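PDB 6KXD: ketosynthase, which works with its chain length factor as the ketosynthase of ishigamide biosynthesis, joining acyl and malonyl units on acyl carrier protein in a highly reducing type II polyketide synthase. Local coordinates for the interface of chains A and B. Numbering follows the deposited sequence. Chains: chain A, Ketosynthase; chain B, Ketosynthase.

Contact 1: the interface of chains A and B. Residues chain A 179, 181-182, 185, 260-262, 287; chain B 191, 194, 196.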
loop_
_atom_site.group_PDB
_atom_site.type_symbol
_atom_site.label_atom_id
_atom_site.label_comp_id
_atom_site.label_asym_id
_atom_site.label_seq_id
_atom_site.Cartn_x
_atom_site.Cartn_y
_atom_site.Cartn_z
ATOM N N TYR A 179 1.355 -10.442 3.053
ATOM C CA TYR A 179 2.734 -10.053 2.945
ATOM C C TYR A 179 3.517 -10.507 4.170
ATOM O O TYR A 179 4.662 -10.979 4.066
ATOM C CB TYR A 179 2.893 -8.546 2.753
ATOM C CG TYR A 179 4.319 -8.169 2.453
ATOM C CD1 TYR A 179 5.025 -8.837 1.457
ATOM C CD2 TYR A 179 4.995 -7.230 3.204
ATOM C CE1 TYR A 179 6.342 -8.515 1.162
ATOM C CE2 TYR A 179 6.307 -6.884 2.903
ATOM C CZ TYR A 179 6.982 -7.535 1.884
ATOM O OH TYR A 179 8.271 -7.224 1.565
ATOM N N LEU A 181 2.793 -13.100 5.861
ATOM C CA LEU A 181 2.891 -14.521 5.704
ATOM C C LEU A 181 4.058 -14.829 4.770
ATOM O O LEU A 181 4.922 -15.640 5.093
ATOM C CB LEU A 181 1.575 -15.054 5.150
ATOM C CG LEU A 181 1.631 -16.483 4.637
ATOM C CD1 LEU A 181 1.830 -17.435 5.798
ATOM C CD2 LEU A 181 0.372 -16.779 3.843
ATOM N N ASP A 182 4.091 -14.164 3.615
ATOM C CA ASP A 182 5.158 -14.406 2.657
ATOM C C ASP A 182 6.502 -14.042 3.269
ATOM O O ASP A 182 7.504 -14.751 3.036
ATOM C CB ASP A 182 4.923 -13.606 1.385
ATOM C CG ASP A 182 3.814 -14.175 0.542
ATOM O OD1 ASP A 182 3.512 -15.408 0.708
ATOM O OD2 ASP A 182 3.297 -13.414 -0.305
ATOM N N ARG A 185 7.353 -16.758 5.696
ATOM C CA ARG A 185 7.576 -18.019 4.985
ATOM C C ARG A 185 8.963 -18.024 4.328
ATOM O O ARG A 185 9.597 -19.076 4.271
ATOM C CB ARG A 185 6.539 -18.293 3.903
ATOM C CG ARG A 185 5.266 -18.939 4.417
ATOM C CD ARG A 185 4.328 -19.091 3.232
ATOM N NE ARG A 185 3.130 -19.828 3.551
ATOM C CZ ARG A 185 2.096 -19.931 2.729
ATOM N NH1 ARG A 185 2.247 -19.669 1.436
ATOM N NH2 ARG A 185 0.924 -20.291 3.210
ATOM N N TYR A 260 -2.989 -17.183 1.291
ATOM C CA TYR A 260 -3.808 -16.177 0.690
ATOM C C TYR A 260 -3.640 -16.222 -0.824
ATOM O O TYR A 260 -2.747 -16.921 -1.383
ATOM C CB TYR A 260 -3.494 -14.806 1.305
ATOM C CG TYR A 260 -2.277 -14.086 0.787
ATOM C CD1 TYR A 260 -1.006 -14.561 1.082
ATOM C CD2 TYR A 260 -2.376 -12.877 0.101
ATOM C CE1 TYR A 260 0.133 -13.890 0.679
ATOM C CE2 TYR A 260 -1.239 -12.179 -0.289
ATOM C CZ TYR A 260 0.013 -12.693 -0.010
ATOM O OH TYR A 260 1.179 -12.114 -0.343
ATOM N N GLY A 261 -4.528 -15.486 -1.481
ATOM C CA GLY A 261 -4.484 -15.327 -2.896
ATOM C C GLY A 261 -4.706 -13.877 -3.266
ATOM O O GLY A 261 -5.533 -13.186 -2.665
ATOM N N LEU A 262 -3.986 -13.431 -4.298
ATOM C CA LEU A 262 -4.154 -12.131 -4.858
ATOM C C LEU A 262 -4.513 -12.359 -6.299
ATOM O O LEU A 262 -3.847 -13.136 -6.981
ATOM C CB LEU A 262 -2.841 -11.345 -4.793
ATOM C CG LEU A 262 -2.343 -11.036 -3.387
ATOM C CD1 LEU A 262 -1.022 -10.286 -3.474
ATOM C CD2 LEU A 262 -3.374 -10.201 -2.626
ATOM N N ASP A 287 -3.042 -21.927 -2.207
ATOM C CA ASP A 287 -1.940 -21.552 -1.355
ATOM C C ASP A 287 -2.100 -22.182 0.030
ATOM O O ASP A 287 -1.120 -22.548 0.628
ATOM C CB ASP A 287 -1.848 -20.036 -1.176
ATOM C CG ASP A 287 -0.597 -19.602 -0.450
ATOM O OD1 ASP A 287 0.463 -20.210 -0.696
ATOM O OD2 ASP A 287 -0.676 -18.667 0.358
ATOM N N LEU B 191 7.220 -11.966 -2.897
ATOM C CA LEU B 191 6.100 -12.684 -3.523
ATOM C C LEU B 191 6.586 -13.637 -4.613
ATOM O O LEU B 191 6.027 -14.745 -4.733
ATOM C CB LEU B 191 5.038 -11.717 -4.052
ATOM C CG LEU B 191 3.936 -11.468 -3.021
ATOM C CD1 LEU B 191 4.458 -10.716 -1.792
ATOM C CD2 LEU B 191 2.755 -10.731 -3.631
ATOM N N GLN B 194 7.879 -16.658 -3.163
ATOM C CA GLN B 194 6.866 -17.570 -2.671
ATOM C C GLN B 194 6.041 -18.158 -3.822
ATOM O O GLN B 194 5.061 -18.841 -3.577
ATOM C CB GLN B 194 6.004 -16.838 -1.652
ATOM C CG GLN B 194 6.795 -16.417 -0.420
ATOM C CD GLN B 194 7.487 -17.598 0.227
ATOM O OE1 GLN B 194 8.713 -17.675 0.321
ATOM N NE2 GLN B 194 6.685 -18.553 0.632
ATOM N N ARG B 196 4.187 -16.485 -6.048
ATOM C CA ARG B 196 2.925 -15.781 -6.269
ATOM C C ARG B 196 2.922 -15.080 -7.631
ATOM O O ARG B 196 1.887 -14.678 -8.145
ATOM C CB ARG B 196 2.677 -14.788 -5.128
ATOM C CG ARG B 196 1.448 -15.118 -4.309
ATOM C CD ARG B 196 1.347 -14.300 -3.051
ATOM N NE ARG B 196 1.657 -15.120 -1.916
ATOM C CZ ARG B 196 0.891 -16.121 -1.483
ATOM N NH1 ARG B 196 -0.223 -16.429 -2.127
ATOM N NH2 ARG B 196 1.236 -16.771 -0.386
HETATM O O HOH W 1 -1.566 -15.593 -4.848
#
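B:Arg196 pushes its guanidinium into a polar socket of chain A and meets A:Asp182 tip to tip. Two nitrogens grip this carboxylate side-on. NH2 of B:Arg196 donates to OD1 of A:Asp182 at 2.9 Å, and NE of B:Arg196 donates to OD2. Both oxygens use their syn lone pairs, and the two flat groups lie nearly coplanar, 25° apart. The same NH2 also reaches OD2 of A:Asp287 at 2.8 Å, in a nearly straight bond. Here the carboxylate stands almost upright to the guanidinium, at 85°, and its oxygen is met from above its own plane. NH1 of B:Arg196 bonds to the backbone O of A:Tyr260 at 2.7 Å, in a bent bond with NH1 above the carbonyl plane, and to a water that also pairs with the backbone N of A:Leu262. The CD1-CE1 edge of the A:Tyr260 ring lies toward the rim of one guanidinium face, well tilted from it.

A:Tyr260 and A:Arg185 position these acceptors. The phenol OH of A:Tyr260 donates to OD2 of A:Asp182 at 2.5 Å. CG of A:Tyr260 stands between the backbone N and the carbonyl carbon (chi1 81°), and from there the ring carries its OH to A:Asp182. The backbone N of A:Tyr260 takes the anti lone pair of A:Asp287 OD2. On the other oxygen of A:Asp287, OD1, NH1 of the extended A:Arg185 forms a salt bridge at 2.8 Å. The two carboxylates would be expected to offset the charge of the two arginines.

Apolar contacts border the cluster. The methyls of B:Leu191 split: CD1 packs on A:Tyr179 CD1, and CD2 meets CD1 of A:Leu262 at 3.8 Å. B:Gln194 lays CG beside CB of A:Asp182 and its amide NE2 near CB of A:Arg185. This salt-bridge cluster joins the ketosynthase to chain B, probably the chain length factor, and is likely to hold the heterodimer together.

Contact 2: the interface of chains A and B. Residues chain A 120, 124, 127, 202; chain B 132, 135-136, 141.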
loop_
_atom_site.group_PDB
_atom_site.type_symbol
_atom_site.label_atom_id
_atom_site.label_comp_id
_atom_site.label_asym_id
_atom_site.label_seq_id
_atom_site.Cartn_x
_atom_site.Cartn_y
_atom_site.Cartn_z
ATOM N N ALA A 120 -8.044 17.290 4.301
ATOM C CA ALA A 120 -9.256 18.161 4.211
ATOM C C ALA A 120 -9.044 19.392 5.107
ATOM O O ALA A 120 -9.179 20.524 4.670
ATOM C CB ALA A 120 -10.468 17.380 4.610
ATOM N N GLU A 124 -9.081 23.327 4.188
ATOM C CA GLU A 124 -9.900 24.247 5.003
ATOM C C GLU A 124 -9.065 25.453 5.414
ATOM O O GLU A 124 -9.538 26.579 5.348
ATOM C CB GLU A 124 -10.433 23.595 6.284
ATOM C CG GLU A 124 -11.466 22.502 6.077
ATOM C CD GLU A 124 -12.036 21.952 7.377
ATOM O OE1 GLU A 124 -11.682 22.501 8.446
ATOM O OE2 GLU A 124 -12.827 20.976 7.335
ATOM N N LEU A 127 -8.436 27.544 2.405
ATOM C CA LEU A 127 -9.701 28.139 1.928
ATOM C C LEU A 127 -10.145 29.270 2.870
ATOM O O LEU A 127 -10.510 30.331 2.397
ATOM C CB LEU A 127 -10.767 27.052 1.778
ATOM C CG LEU A 127 -10.676 26.266 0.470
ATOM C CD1 LEU A 127 -11.483 24.981 0.530
ATOM C CD2 LEU A 127 -11.100 27.122 -0.710
ATOM N N ARG A 202 -14.284 13.222 5.393
ATOM C CA ARG A 202 -15.211 13.821 4.468
ATOM C C ARG A 202 -14.982 13.250 3.058
ATOM O O ARG A 202 -15.945 12.956 2.355
ATOM C CB ARG A 202 -15.039 15.327 4.538
ATOM C CG ARG A 202 -15.825 16.102 3.506
ATOM C CD ARG A 202 -15.386 17.547 3.615
ATOM N NE ARG A 202 -16.223 18.400 2.796
ATOM C CZ ARG A 202 -17.103 19.269 3.264
ATOM N NH1 ARG A 202 -17.451 19.260 4.540
ATOM N NH2 ARG A 202 -17.577 20.191 2.451
ATOM N N LEU B 132 -11.819 17.517 -2.812
ATOM C CA LEU B 132 -12.208 18.170 -1.556
ATOM C C LEU B 132 -12.520 19.650 -1.788
ATOM O O LEU B 132 -13.464 20.177 -1.151
ATOM C CB LEU B 132 -11.112 17.957 -0.516
ATOM C CG LEU B 132 -11.063 16.541 0.046
ATOM C CD1 LEU B 132 -9.808 16.346 0.867
ATOM C CD2 LEU B 132 -12.277 16.225 0.891
ATOM N N SER B 135 -15.979 19.669 -2.857
ATOM C CA SER B 135 -16.776 19.331 -1.754
ATOM C C SER B 135 -17.050 20.569 -0.892
ATOM O O SER B 135 -18.114 20.696 -0.361
ATOM C CB SER B 135 -16.095 18.296 -0.928
ATOM O OG SER B 135 -16.857 17.997 0.216
ATOM N N TYR B 136 -16.044 21.419 -0.724
ATOM C CA TYR B 136 -16.162 22.563 0.190
ATOM C C TYR B 136 -16.907 23.727 -0.476
ATOM O O TYR B 136 -17.597 24.465 0.214
ATOM C CB TYR B 136 -14.794 23.021 0.702
ATOM C CG TYR B 136 -14.282 22.183 1.847
ATOM C CD1 TYR B 136 -14.958 22.141 3.058
ATOM C CD2 TYR B 136 -13.134 21.410 1.722
ATOM C CE1 TYR B 136 -14.513 21.364 4.119
ATOM C CE2 TYR B 136 -12.690 20.618 2.764
ATOM C CZ TYR B 136 -13.368 20.598 3.969
ATOM O OH TYR B 136 -12.909 19.832 5.004
ATOM N N PRO B 141 -21.891 19.192 -0.510
ATOM C CA PRO B 141 -20.521 18.717 -0.272
ATOM C C PRO B 141 -20.152 17.384 -0.953
ATOM O O PRO B 141 -19.060 16.845 -0.720
ATOM C CB PRO B 141 -20.491 18.575 1.256
ATOM C CG PRO B 141 -21.899 18.187 1.611
ATOM C CD PRO B 141 -22.763 18.987 0.654
#
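The ring of B:Tyr136 sits between side chains of A:Arg202 and A:Glu124. Stacking accounts for one side. The guanidinium of A:Arg202 lies over a face of the ring with the planes 16° apart. Its NE is 3.8 Å from the ring centroid, a cation-pi contact, and CE1 of the ring falls over the centre of the guanidinium. CG of A:Arg202 is anti to the backbone N (chi1 173°), and the chain runs extended to NE, which carries the flat group out to the ring.

Hydrogen bonds come next. The phenol OH of B:Tyr136 donates to OE2 of A:Glu124 at 2.6 Å, and OE2 accepts through its anti lone pair, away from the other oxygen. The carboxylate stands nearly upright to the ring, at 88°. NE of A:Arg202 donates to the hydroxyl OG of B:Ser135 at 2.7 Å; this oxygen is tilted out of the guanidinium plane. NH2 of A:Arg202 makes a weak bond to the backbone O of B:Ser135.

Apolar packing fills in the rest. CG of A:Glu124 touches CZ of B:Tyr136 at 3.4 Å. CD1 of A:Leu127 rests on CB of B:Tyr136. CD1 of B:Leu132 lies against CA of A:Ala120 at 3.8 Å, and CB of B:Pro141 backs the guanidinium of A:Arg202. An alanine at B:Tyr136 would probably leave A:Glu124 without its phenol partner and A:Arg202 without its ring, opening a gap between the two.

This patch, mainly helix to helix, is likely to join the ketosynthase to chain B. Within chain B, OG of B:Ser135 passes its own hydrogen to the backbone O of B:Pro141 at 2.7 Å.

Contact 1 and contact 2 lie about 39 Å apart, measured between the centres of their C-alpha atoms. They share no residues or secondary-structure elements. Contact 1 draws on helices 172-185 and 274-288 and strand 255-264 of chain A, and on helix 180-193 of chain B with the loop after it. Contact 2 uses helices 116-129 and 202-210 of chain A and helix 125-137 of chain B. In both, an arginine crosses the boundary, from chain B in contact 1 and from chain A in contact 2. Two such distant grips would be expected to limit rocking between the subunits.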